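Local coordinates for protein N5-carboxyaminoimidazole ribonucleotide synthetase (Bacillus anthracis, PDB 3QFF) that probably catalyses the ATP-dependent carboxylation of aminoimidazole ribonucleotide by bicarbonate to N5-carboxyaminoimidazole ribonucleotide, a step in purine biosynthesis, at residues A[143-152]-A[164-173]; A[314-324]-A[351-362]. All blocks are in the same frame, centred on the assembly; numbering follows the deposited sequence.

Contact 1: residues A[143-152]-A[164-173]. With ADP (adenosine-5'-diphosphate), chain C.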
loop_
_atom_site.group_PDB
_atom_site.type_symbol
_atom_site.label_atom_id
_atom_site.label_comp_id
_atom_site.label_asym_id
_atom_site.label_seq_id
_atom_site.Cartn_x
_atom_site.Cartn_y
_atom_site.Cartn_z
ATOM N N ILE A 143 27.838 11.128 -38.438
ATOM C CA ILE A 143 28.774 12.104 -37.847
ATOM C C ILE A 143 28.834 13.395 -38.678
ATOM O O ILE A 143 28.788 14.499 -38.127
ATOM C CB ILE A 143 30.194 11.521 -37.691
ATOM C CG1 ILE A 143 30.189 10.345 -36.709
ATOM C CG2 ILE A 143 31.170 12.605 -37.219
ATOM C CD1 ILE A 143 31.370 9.406 -36.860
ATOM N N ALA A 144 28.924 13.248 -39.999
ATOM C CA ALA A 144 28.977 14.395 -40.902
ATOM C C ALA A 144 27.729 15.272 -40.794
ATOM O O ALA A 144 27.844 16.496 -40.665
ATOM C CB ALA A 144 29.192 13.936 -42.348
ATOM N N GLU A 145 26.552 14.643 -40.840
ATOM C CA GLU A 145 25.262 15.350 -40.807
ATOM C C GLU A 145 24.970 16.010 -39.458
ATOM O O GLU A 145 24.503 17.152 -39.412
ATOM C CB GLU A 145 24.101 14.404 -41.142
ATOM C CG GLU A 145 23.947 14.006 -42.607
ATOM C CD GLU A 145 22.997 12.823 -42.777
ATOM O OE1 GLU A 145 23.328 11.711 -42.292
ATOM O OE2 GLU A 145 21.916 13.001 -43.388
ATOM N N LEU A 146 25.233 15.285 -38.369
ATOM C CA LEU A 146 24.829 15.726 -37.030
ATOM C C LEU A 146 25.914 16.486 -36.271
ATOM O O LEU A 146 25.606 17.238 -35.342
ATOM C CB LEU A 146 24.326 14.547 -36.179
ATOM C CG LEU A 146 23.156 13.677 -36.653
ATOM C CD1 LEU A 146 22.684 12.781 -35.510
ATOM C CD2 LEU A 146 21.995 14.506 -37.196
ATOM N N SER A 147 27.169 16.269 -36.663
ATOM C CA SER A 147 28.338 16.916 -36.053
ATOM C C SER A 147 28.505 16.562 -34.570
ATOM O O SER A 147 27.812 15.677 -34.049
ATOM C CB SER A 147 28.303 18.438 -36.273
ATOM O OG SER A 147 29.533 19.036 -35.896
ATOM N N TYR A 148 29.439 17.242 -33.906
ATOM C CA TYR A 148 29.711 17.028 -32.486
ATOM C C TYR A 148 29.048 18.111 -31.626
ATOM O O TYR A 148 28.883 19.253 -32.084
ATOM C CB TYR A 148 31.221 17.005 -32.227
ATOM C CG TYR A 148 31.963 15.930 -32.992
ATOM C CD1 TYR A 148 31.972 14.606 -32.547
ATOM C CD2 TYR A 148 32.662 16.239 -34.160
ATOM C CE1 TYR A 148 32.654 13.612 -33.252
ATOM C CE2 TYR A 148 33.348 15.256 -34.870
ATOM C CZ TYR A 148 33.338 13.950 -34.409
ATOM O OH TYR A 148 34.012 12.984 -35.110
ATOM N N PRO A 149 28.643 17.760 -30.389
ATOM C CA PRO A 149 28.665 16.421 -29.799
ATOM C C PRO A 149 27.458 15.548 -30.176
ATOM O O PRO A 149 26.432 16.062 -30.633
ATOM C CB PRO A 149 28.681 16.703 -28.298
ATOM C CG PRO A 149 28.006 18.008 -28.152
ATOM C CD PRO A 149 28.282 18.790 -29.397
ATOM N N SER A 150 27.608 14.236 -29.982
ATOM C CA SER A 150 26.588 13.250 -30.338
ATOM C C SER A 150 26.699 12.019 -29.461
ATOM O O SER A 150 27.675 11.853 -28.724
ATOM C CB SER A 150 26.716 12.842 -31.808
ATOM O OG SER A 150 26.267 13.875 -32.666
ATOM N N VAL A 151 25.691 11.157 -29.541
ATOM C CA VAL A 151 25.672 9.919 -28.784
ATOM C C VAL A 151 25.287 8.747 -29.693
ATOM O O VAL A 151 24.252 8.784 -30.370
ATOM C CB VAL A 151 24.690 9.995 -27.594
ATOM C CG1 VAL A 151 24.845 8.787 -26.702
ATOM C CG2 VAL A 151 24.908 11.284 -26.793
ATOM N N LEU A 152 26.133 7.721 -29.707
ATOM C CA LEU A 152 25.839 6.488 -30.415
ATOM C C LEU A 152 25.323 5.466 -29.423
ATOM O O LEU A 152 26.020 5.123 -28.481
ATOM C CB LEU A 152 27.091 5.951 -31.112
ATOM C CG LEU A 152 26.883 4.789 -32.088
ATOM C CD1 LEU A 152 26.106 5.253 -33.310
ATOM C CD2 LEU A 152 28.236 4.225 -32.493
ATOM N N GLN A 164 26.467 2.364 -25.177
ATOM C CA GLN A 164 26.600 3.684 -25.810
ATOM C C GLN A 164 27.995 4.322 -25.745
ATOM O O GLN A 164 28.817 3.955 -24.904
ATOM C CB GLN A 164 25.497 4.655 -25.343
ATOM C CG GLN A 164 25.564 5.156 -23.914
ATOM C CD GLN A 164 24.477 6.194 -23.637
ATOM O OE1 GLN A 164 23.281 5.896 -23.708
ATOM N NE2 GLN A 164 24.894 7.422 -23.330
ATOM N N VAL A 165 28.241 5.263 -26.657
ATOM C CA VAL A 165 29.511 5.983 -26.773
ATOM C C VAL A 165 29.224 7.449 -27.100
ATOM O O VAL A 165 28.571 7.752 -28.095
ATOM C CB VAL A 165 30.418 5.373 -27.890
ATOM C CG1 VAL A 165 31.618 6.270 -28.183
ATOM C CG2 VAL A 165 30.876 3.958 -27.527
ATOM N N VAL A 166 29.710 8.358 -26.260
ATOM C CA VAL A 166 29.502 9.796 -26.478
ATOM C C VAL A 166 30.625 10.380 -27.336
ATOM O O VAL A 166 31.804 10.267 -26.995
ATOM C CB VAL A 166 29.363 10.581 -25.136
ATOM C CG1 VAL A 166 29.096 12.067 -25.394
ATOM C CG2 VAL A 166 28.257 9.981 -24.267
ATOM N N LEU A 167 30.249 10.998 -28.451
ATOM C CA LEU A 167 31.217 11.534 -29.401
ATOM C C LEU A 167 31.355 13.048 -29.269
ATOM O O LEU A 167 30.547 13.808 -29.803
ATOM C CB LEU A 167 30.855 11.141 -30.844
ATOM C CG LEU A 167 31.066 9.687 -31.281
ATOM C CD1 LEU A 167 29.885 8.816 -30.902
ATOM C CD2 LEU A 167 31.296 9.614 -32.780
ATOM N N ARG A 168 32.389 13.473 -28.547
ATOM C CA ARG A 168 32.671 14.898 -28.355
ATOM C C ARG A 168 33.662 15.405 -29.397
ATOM O O ARG A 168 33.556 16.542 -29.861
ATOM C CB ARG A 168 33.200 15.163 -26.943
ATOM C CG ARG A 168 32.223 14.767 -25.847
ATOM C CD ARG A 168 32.816 14.961 -24.466
ATOM N NE ARG A 168 32.122 14.151 -23.464
ATOM C CZ ARG A 168 31.010 14.515 -22.833
ATOM N NH1 ARG A 168 30.436 15.686 -23.092
ATOM N NH2 ARG A 168 30.462 13.701 -21.942
ATOM N N SER A 169 34.612 14.547 -29.765
ATOM C CA SER A 169 35.630 14.873 -30.761
ATOM C C SER A 169 35.917 13.677 -31.667
ATOM O O SER A 169 35.548 12.546 -31.341
ATOM C CB SER A 169 36.917 15.307 -30.061
ATOM O OG SER A 169 37.372 14.278 -29.201
ATOM N N GLU A 170 36.597 13.931 -32.789
ATOM C CA GLU A 170 37.055 12.864 -33.696
ATOM C C GLU A 170 37.852 11.785 -32.959
ATOM O O GLU A 170 37.979 10.654 -33.439
ATOM C CB GLU A 170 37.891 13.426 -34.848
ATOM C CG GLU A 170 37.101 14.195 -35.896
ATOM C CD GLU A 170 37.045 15.689 -35.615
ATOM O OE1 GLU A 170 36.556 16.088 -34.533
ATOM O OE2 GLU A 170 37.489 16.468 -36.489
ATOM N N ALA A 171 38.369 12.150 -31.786
ATOM C CA ALA A 171 39.106 11.236 -30.918
ATOM C C ALA A 171 38.231 10.129 -30.327
ATOM O O ALA A 171 38.746 9.113 -29.855
ATOM C CB ALA A 171 39.799 12.018 -29.812
ATOM N N ASP A 172 36.913 10.322 -30.350
ATOM C CA ASP A 172 35.978 9.312 -29.846
ATOM C C ASP A 172 35.446 8.368 -30.935
ATOM O O ASP A 172 34.846 7.334 -30.625
ATOM C CB ASP A 172 34.808 9.974 -29.102
ATOM C CG ASP A 172 35.232 10.618 -27.784
ATOM O OD1 ASP A 172 34.773 11.747 -27.508
ATOM O OD2 ASP A 172 36.014 10.004 -27.025
ATOM N N VAL A 173 35.678 8.724 -32.198
ATOM C CA VAL A 173 35.156 7.977 -33.356
ATOM C C VAL A 173 35.583 6.510 -33.360
ATOM O O VAL A 173 34.809 5.635 -33.749
ATOM C CB VAL A 173 35.548 8.651 -34.701
ATOM C CG1 VAL A 173 35.153 7.789 -35.901
ATOM C CG2 VAL A 173 34.900 10.003 -34.819
HETATM P PB ADP C . 19.399 4.043 -21.263
HETATM O O1B ADP C . 20.620 3.200 -20.976
HETATM O O2B ADP C . 18.377 3.328 -22.121
HETATM O O3B ADP C . 18.831 4.710 -20.032
HETATM P PA ADP C . 19.323 6.699 -22.465
HETATM O O1A ADP C . 18.247 6.994 -21.441
HETATM O O2A ADP C . 19.032 6.853 -23.940
HETATM O O3A ADP C . 19.966 5.230 -22.215
HETATM O "O5'" ADP C . 20.567 7.670 -22.158
HETATM C "C5'" ADP C . 21.292 7.536 -20.937
HETATM C "C4'" ADP C . 21.733 8.911 -20.460
HETATM O "O4'" ADP C . 22.544 9.522 -21.467
HETATM C "C3'" ADP C . 20.551 9.840 -20.229
HETATM O "O3'" ADP C . 20.165 9.850 -18.851
HETATM C "C2'" ADP C . 21.046 11.196 -20.692
HETATM O "O2'" ADP C . 21.551 11.936 -19.577
HETATM C "C1'" ADP C . 22.193 10.898 -21.644
HETATM N N9 ADP C . 21.768 11.142 -23.051
HETATM C C8 ADP C . 21.230 10.227 -23.886
HETATM N N7 ADP C . 20.954 10.768 -25.099
HETATM C C5 ADP C . 21.321 12.060 -25.058
HETATM C C6 ADP C . 21.303 13.206 -26.002
HETATM N N6 ADP C . 20.827 13.071 -27.266
HETATM N N1 ADP C . 21.781 14.394 -25.553
HETATM C C2 ADP C . 22.256 14.549 -24.302
HETATM N N3 ADP C . 22.300 13.553 -23.399
HETATM C C4 ADP C . 21.859 12.305 -23.709
#
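Leu167 O is approached by three groups of the other segment, one of them by a hydrogen bond: Ser150 N donates to it at 3.0 Å, Pro149 CA makes a CA-H...O contact at 3.2 Å, and the ring edge of Tyr148 comes up in plane through CD1. Beyond it the strands 150-152 and 164-167 run antiparallel: Ser150 and Leu167, then Leu152 and Val165, form hydrogen-bonded pairs, and the bond from Leu167 N to Ser150 O is the shortest of the four between the strands, at 2.7 Å. Tyr148, just before the cis peptide to Pro149, has CG anti to its carbonyl carbon (chi1 -59°), which lays the ring across the turn after Arg168. Ser169 CA sits above one ring face, offset toward the rim. Glu170 crosses the ring at about a right angle, OE1 oblique to it and 3.3 Å from Tyr148 CE2, the carboxylate plane only 15° from that of the ring; Val173 CG2 reaches the ring edge, tight against Tyr148 OH at 3.1 Å. Leu167 divides its branches, CD2 packing on Ile143 CD1 at 4.1 Å and CD1 on Leu152 CB. That side of the sheet, with Leu152, Val165 and Leu167, is covered by helix 173-182. Ser150 OG also ties the incoming strand to the end of helix 136-146, bonding Ser147 O at 2.7 Å. On the opposite side Val151 spreads its two methyl branches: CG1 lies against the amide end of Gln164, and CG2 rests 4.1 Å from C5 of the ADP adenine. Lys153, which follows closely, is hydrogen-bonded to ADP through NZ. A hairpin of this kind, with a glycine-rich connection and residues bordering the nucleotide, is characteristic of the ATP-grasp fold.

Contact 2: residues A[314-324]-A[351-362]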
loop_
_atom_site.group_PDB
_atom_site.type_symbol
_atom_site.label_atom_id
_atom_site.label_comp_id
_atom_site.label_asym_id
_atom_site.label_seq_id
_atom_site.Cartn_x
_atom_site.Cartn_y
_atom_site.Cartn_z
ATOM N N LYS A 314 1.735 15.015 -1.116
ATOM C CA LYS A 314 2.889 15.623 -0.442
ATOM C C LYS A 314 4.104 15.600 -1.371
ATOM O O LYS A 314 4.267 14.650 -2.143
ATOM C CB LYS A 314 3.200 14.878 0.875
ATOM C CG LYS A 314 4.135 15.642 1.857
ATOM C CD LYS A 314 3.668 15.492 3.303
ATOM C CE LYS A 314 4.763 15.883 4.305
ATOM N NZ LYS A 314 4.334 15.563 5.708
ATOM N N PRO A 315 4.970 16.637 -1.302
ATOM C CA PRO A 315 6.216 16.590 -2.073
ATOM C C PRO A 315 7.135 15.442 -1.611
ATOM O O PRO A 315 7.130 15.071 -0.431
ATOM C CB PRO A 315 6.844 17.972 -1.816
ATOM C CG PRO A 315 5.682 18.861 -1.478
ATOM C CD PRO A 315 4.746 17.966 -0.698
ATOM N N VAL A 316 7.904 14.879 -2.539
ATOM C CA VAL A 316 8.633 13.646 -2.286
ATOM C C VAL A 316 9.958 13.602 -3.041
ATOM O O VAL A 316 10.081 14.117 -4.165
ATOM C CB VAL A 316 7.741 12.385 -2.624
ATOM C CG1 VAL A 316 7.191 12.466 -4.061
ATOM C CG2 VAL A 316 8.506 11.044 -2.397
ATOM N N VAL A 317 10.959 13.006 -2.409
ATOM C CA VAL A 317 12.175 12.600 -3.110
ATOM C C VAL A 317 12.295 11.106 -2.956
ATOM O O VAL A 317 12.431 10.594 -1.830
ATOM C CB VAL A 317 13.459 13.298 -2.546
ATOM C CG1 VAL A 317 14.726 12.730 -3.175
ATOM C CG2 VAL A 317 13.376 14.799 -2.795
ATOM N N MET A 318 12.233 10.399 -4.081
ATOM C CA MET A 318 12.523 8.984 -4.079
ATOM C C MET A 318 14.024 8.815 -4.243
ATOM O O MET A 318 14.627 9.476 -5.104
ATOM C CB MET A 318 11.807 8.258 -5.218
ATOM C CG MET A 318 12.027 6.746 -5.127
ATOM S SD MET A 318 12.350 5.913 -6.669
ATOM C CE MET A 318 13.948 6.588 -7.159
ATOM N N VAL A 319 14.630 7.976 -3.402
ATOM C CA VAL A 319 16.038 7.620 -3.582
ATOM C C VAL A 319 16.185 6.126 -3.787
ATOM O O VAL A 319 15.650 5.332 -3.015
ATOM C CB VAL A 319 16.930 8.049 -2.386
ATOM C CG1 VAL A 319 18.404 8.084 -2.832
ATOM C CG2 VAL A 319 16.532 9.402 -1.884
ATOM N N ASN A 320 16.908 5.731 -4.830
ATOM C CA ASN A 320 17.167 4.317 -5.066
ATOM C C ASN A 320 18.153 3.707 -4.075
ATOM O O ASN A 320 19.134 4.355 -3.707
ATOM C CB ASN A 320 17.707 4.086 -6.493
ATOM C CG ASN A 320 16.635 3.628 -7.465
ATOM O OD1 ASN A 320 15.497 3.333 -7.087
ATOM N ND2 ASN A 320 17.006 3.545 -8.736
ATOM N N ILE A 321 17.878 2.458 -3.680
ATOM C CA ILE A 321 18.767 1.652 -2.839
ATOM C C ILE A 321 19.377 0.518 -3.664
ATOM O O ILE A 321 18.733 -0.486 -3.966
ATOM C CB ILE A 321 18.055 1.110 -1.564
ATOM C CG1 ILE A 321 17.447 2.273 -0.769
ATOM C CG2 ILE A 321 19.019 0.262 -0.677
ATOM C CD1 ILE A 321 16.331 1.855 0.173
ATOM N N LEU A 322 20.640 0.706 -4.033
ATOM C CA LEU A 322 21.388 -0.313 -4.776
ATOM C C LEU A 322 22.068 -1.263 -3.795
ATOM O O LEU A 322 22.062 -1.015 -2.592
ATOM C CB LEU A 322 22.411 0.346 -5.715
ATOM C CG LEU A 322 21.907 1.495 -6.620
ATOM C CD1 LEU A 322 23.041 1.990 -7.551
ATOM C CD2 LEU A 322 20.708 1.047 -7.443
ATOM N N GLY A 323 22.620 -2.362 -4.306
ATOM C CA GLY A 323 23.412 -3.291 -3.498
ATOM C C GLY A 323 24.460 -2.584 -2.647
ATOM O O GLY A 323 24.607 -2.894 -1.468
ATOM N N GLU A 324 25.162 -1.616 -3.239
ATOM C CA GLU A 324 26.177 -0.818 -2.521
ATOM C C GLU A 324 25.608 0.069 -1.390
ATOM O O GLU A 324 26.377 0.652 -0.614
ATOM C CB GLU A 324 26.958 0.065 -3.500
ATOM C CG GLU A 324 26.130 1.233 -4.059
ATOM C CD GLU A 324 26.959 2.305 -4.757
ATOM O OE1 GLU A 324 27.849 2.897 -4.115
ATOM O OE2 GLU A 324 26.688 2.584 -5.945
ATOM N N ALA A 351 26.375 -4.998 -6.490
ATOM C CA ALA A 351 26.629 -3.565 -6.305
ATOM C C ALA A 351 25.633 -2.618 -6.979
ATOM O O ALA A 351 25.254 -1.586 -6.396
ATOM C CB ALA A 351 28.041 -3.222 -6.734
ATOM N N GLN A 352 25.225 -2.958 -8.198
ATOM C CA GLN A 352 24.344 -2.087 -8.976
ATOM C C GLN A 352 22.918 -2.627 -9.087
ATOM O O GLN A 352 22.081 -2.061 -9.796
ATOM C CB GLN A 352 24.946 -1.805 -10.355
ATOM C CG GLN A 352 26.142 -0.851 -10.305
ATOM C CD GLN A 352 26.563 -0.351 -11.681
ATOM O OE1 GLN A 352 26.718 -1.131 -12.622
ATOM N NE2 GLN A 352 26.770 0.958 -11.794
ATOM N N ARG A 353 22.645 -3.710 -8.369
ATOM C CA ARG A 353 21.316 -4.301 -8.345
ATOM C C ARG A 353 20.428 -3.402 -7.484
ATOM O O ARG A 353 20.858 -2.904 -6.442
ATOM C CB ARG A 353 21.390 -5.720 -7.781
ATOM C CG ARG A 353 20.071 -6.465 -7.692
ATOM C CD ARG A 353 20.323 -7.941 -7.398
ATOM N NE ARG A 353 20.645 -8.673 -8.618
ATOM C CZ ARG A 353 21.162 -9.900 -8.661
ATOM N NH1 ARG A 353 21.438 -10.560 -7.539
ATOM N NH2 ARG A 353 21.404 -10.469 -9.834
ATOM N N LYS A 354 19.206 -3.180 -7.951
ATOM C CA LYS A 354 18.230 -2.376 -7.236
ATOM C C LYS A 354 17.613 -3.234 -6.145
ATOM O O LYS A 354 16.952 -4.226 -6.440
ATOM C CB LYS A 354 17.166 -1.841 -8.213
ATOM C CG LYS A 354 17.699 -0.727 -9.128
ATOM C CD LYS A 354 16.741 -0.419 -10.276
ATOM C CE LYS A 354 17.397 0.562 -11.284
ATOM N NZ LYS A 354 16.454 0.868 -12.399
ATOM N N MET A 355 17.858 -2.866 -4.887
ATOM C CA MET A 355 17.427 -3.671 -3.724
ATOM C C MET A 355 16.161 -3.103 -3.084
ATOM O O MET A 355 15.432 -3.824 -2.415
ATOM C CB MET A 355 18.540 -3.747 -2.658
ATOM C CG MET A 355 19.910 -4.227 -3.210
ATOM S SD MET A 355 19.867 -5.874 -3.933
ATOM C CE MET A 355 19.565 -6.880 -2.471
ATOM N N GLY A 356 15.942 -1.803 -3.272
ATOM C CA GLY A 356 14.764 -1.118 -2.765
ATOM C C GLY A 356 14.755 0.334 -3.179
ATOM O O GLY A 356 15.512 0.753 -4.084
ATOM N N HIS A 357 13.896 1.104 -2.518
ATOM C CA HIS A 357 13.896 2.562 -2.618
ATOM C C HIS A 357 13.337 3.164 -1.327
ATOM O O HIS A 357 12.629 2.489 -0.565
ATOM C CB HIS A 357 13.094 3.044 -3.846
ATOM C CG HIS A 357 11.628 2.737 -3.774
ATOM N ND1 HIS A 357 11.094 1.554 -4.240
ATOM C CD2 HIS A 357 10.584 3.472 -3.324
ATOM C CE1 HIS A 357 9.784 1.568 -4.063
ATOM N NE2 HIS A 357 9.449 2.718 -3.508
ATOM N N VAL A 358 13.658 4.424 -1.079
ATOM C CA VAL A 358 13.048 5.134 0.027
ATOM C C VAL A 358 12.394 6.406 -0.506
ATOM O O VAL A 358 13.006 7.151 -1.282
ATOM C CB VAL A 358 14.064 5.403 1.191
ATOM C CG1 VAL A 358 15.261 6.209 0.707
ATOM C CG2 VAL A 358 13.386 6.096 2.377
ATOM N N ASN A 359 11.137 6.624 -0.110
ATOM C CA ASN A 359 10.415 7.843 -0.418
ATOM C C ASN A 359 10.462 8.801 0.760
ATOM O O ASN A 359 9.900 8.518 1.835
ATOM C CB ASN A 359 8.963 7.514 -0.784
ATOM C CG ASN A 359 8.845 6.899 -2.165
ATOM O OD1 ASN A 359 9.659 7.188 -3.053
ATOM N ND2 ASN A 359 7.854 6.045 -2.354
ATOM N N ILE A 360 11.137 9.925 0.556
ATOM C CA ILE A 360 11.288 10.925 1.593
ATOM C C ILE A 360 10.255 12.015 1.367
ATOM O O ILE A 360 10.373 12.807 0.421
ATOM C CB ILE A 360 12.708 11.551 1.585
ATOM C CG1 ILE A 360 13.787 10.469 1.626
ATOM C CG2 ILE A 360 12.875 12.540 2.758
ATOM C CD1 ILE A 360 15.204 11.006 1.331
ATOM N N LEU A 361 9.257 12.053 2.244
ATOM C CA LEU A 361 8.152 12.996 2.153
ATOM C C LEU A 361 8.420 14.227 3.010
ATOM O O LEU A 361 8.865 14.110 4.154
ATOM C CB LEU A 361 6.851 12.316 2.600
ATOM C CG LEU A 361 5.839 11.798 1.565
ATOM C CD1 LEU A 361 6.447 10.857 0.542
ATOM C CD2 LEU A 361 4.699 11.113 2.294
ATOM N N ASN A 362 8.166 15.408 2.450
ATOM C CA ASN A 362 8.358 16.672 3.163
ATOM C C ASN A 362 7.595 17.782 2.468
ATOM O O ASN A 362 7.464 17.770 1.236
ATOM C CB ASN A 362 9.853 17.034 3.266
ATOM C CG ASN A 362 10.143 18.011 4.405
ATOM O OD1 ASN A 362 9.949 19.216 4.275
ATOM N ND2 ASN A 362 10.590 17.481 5.531
#
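Val319, Val358 and Ile360 form the apolar middle, where Val319 CG2 meets Ile360 CD1 at 3.8 Å and Val319 CB faces Val358 CG1. Ile321 extends this row, its CD1 lying over the backbone of His357. The pairing is antiparallel, within the large antiparallel sheet, strand 316-322 pairing also with 223-229 and strand 354-361 with the outermost strand 339-343, and a classic beta bulge interrupts it. Ile321 O accepts from both Met355 N (2.7 Å) and Gly356 N (3.2 Å), which moves the register by one residue. On the other face Val316 CG2 packs on Leu361 CD1 at 3.6 Å. Met318, its CG anti to the backbone N (chi1 -175°), passes His357 at about a right angle, its sulfur oblique to the imidazole. Asn359 OD1 is wedged 3.2 Å from Met318 CG and has no polar partner in the model, whereas ND2 of the same amide is hydrogen-bonded to Asp288 and His284, and His357 is stacked on His342 and hydrogen-bonded to Tyr344. At the margins Arg353 makes a salt bridge with Glu348, and Lys314 NZ another with Glu291 of the second subunit.

Contact 1 and contact 2 illustrate how a nucleotide can lie against one contact and at a distance from another. They follow one another in sequence and do not touch: their centres are 33 Å apart and their nearest atoms about 13 Å. ADP binds between these regions. The hairpin of contact 1 lies directly against it and contributes Gln164 to the pocket, whereas contact 2 comes closest through the side chain of Lys354, about 9 Å from the nucleotide. The two are related indirectly: the Gln164 side chain touches Asn222, just before strand 223-229, which pairs with strand 316-322, and strand 270-276 of that same sheet carries Asn273, whose ND2 is hydrogen-bonded to ADP.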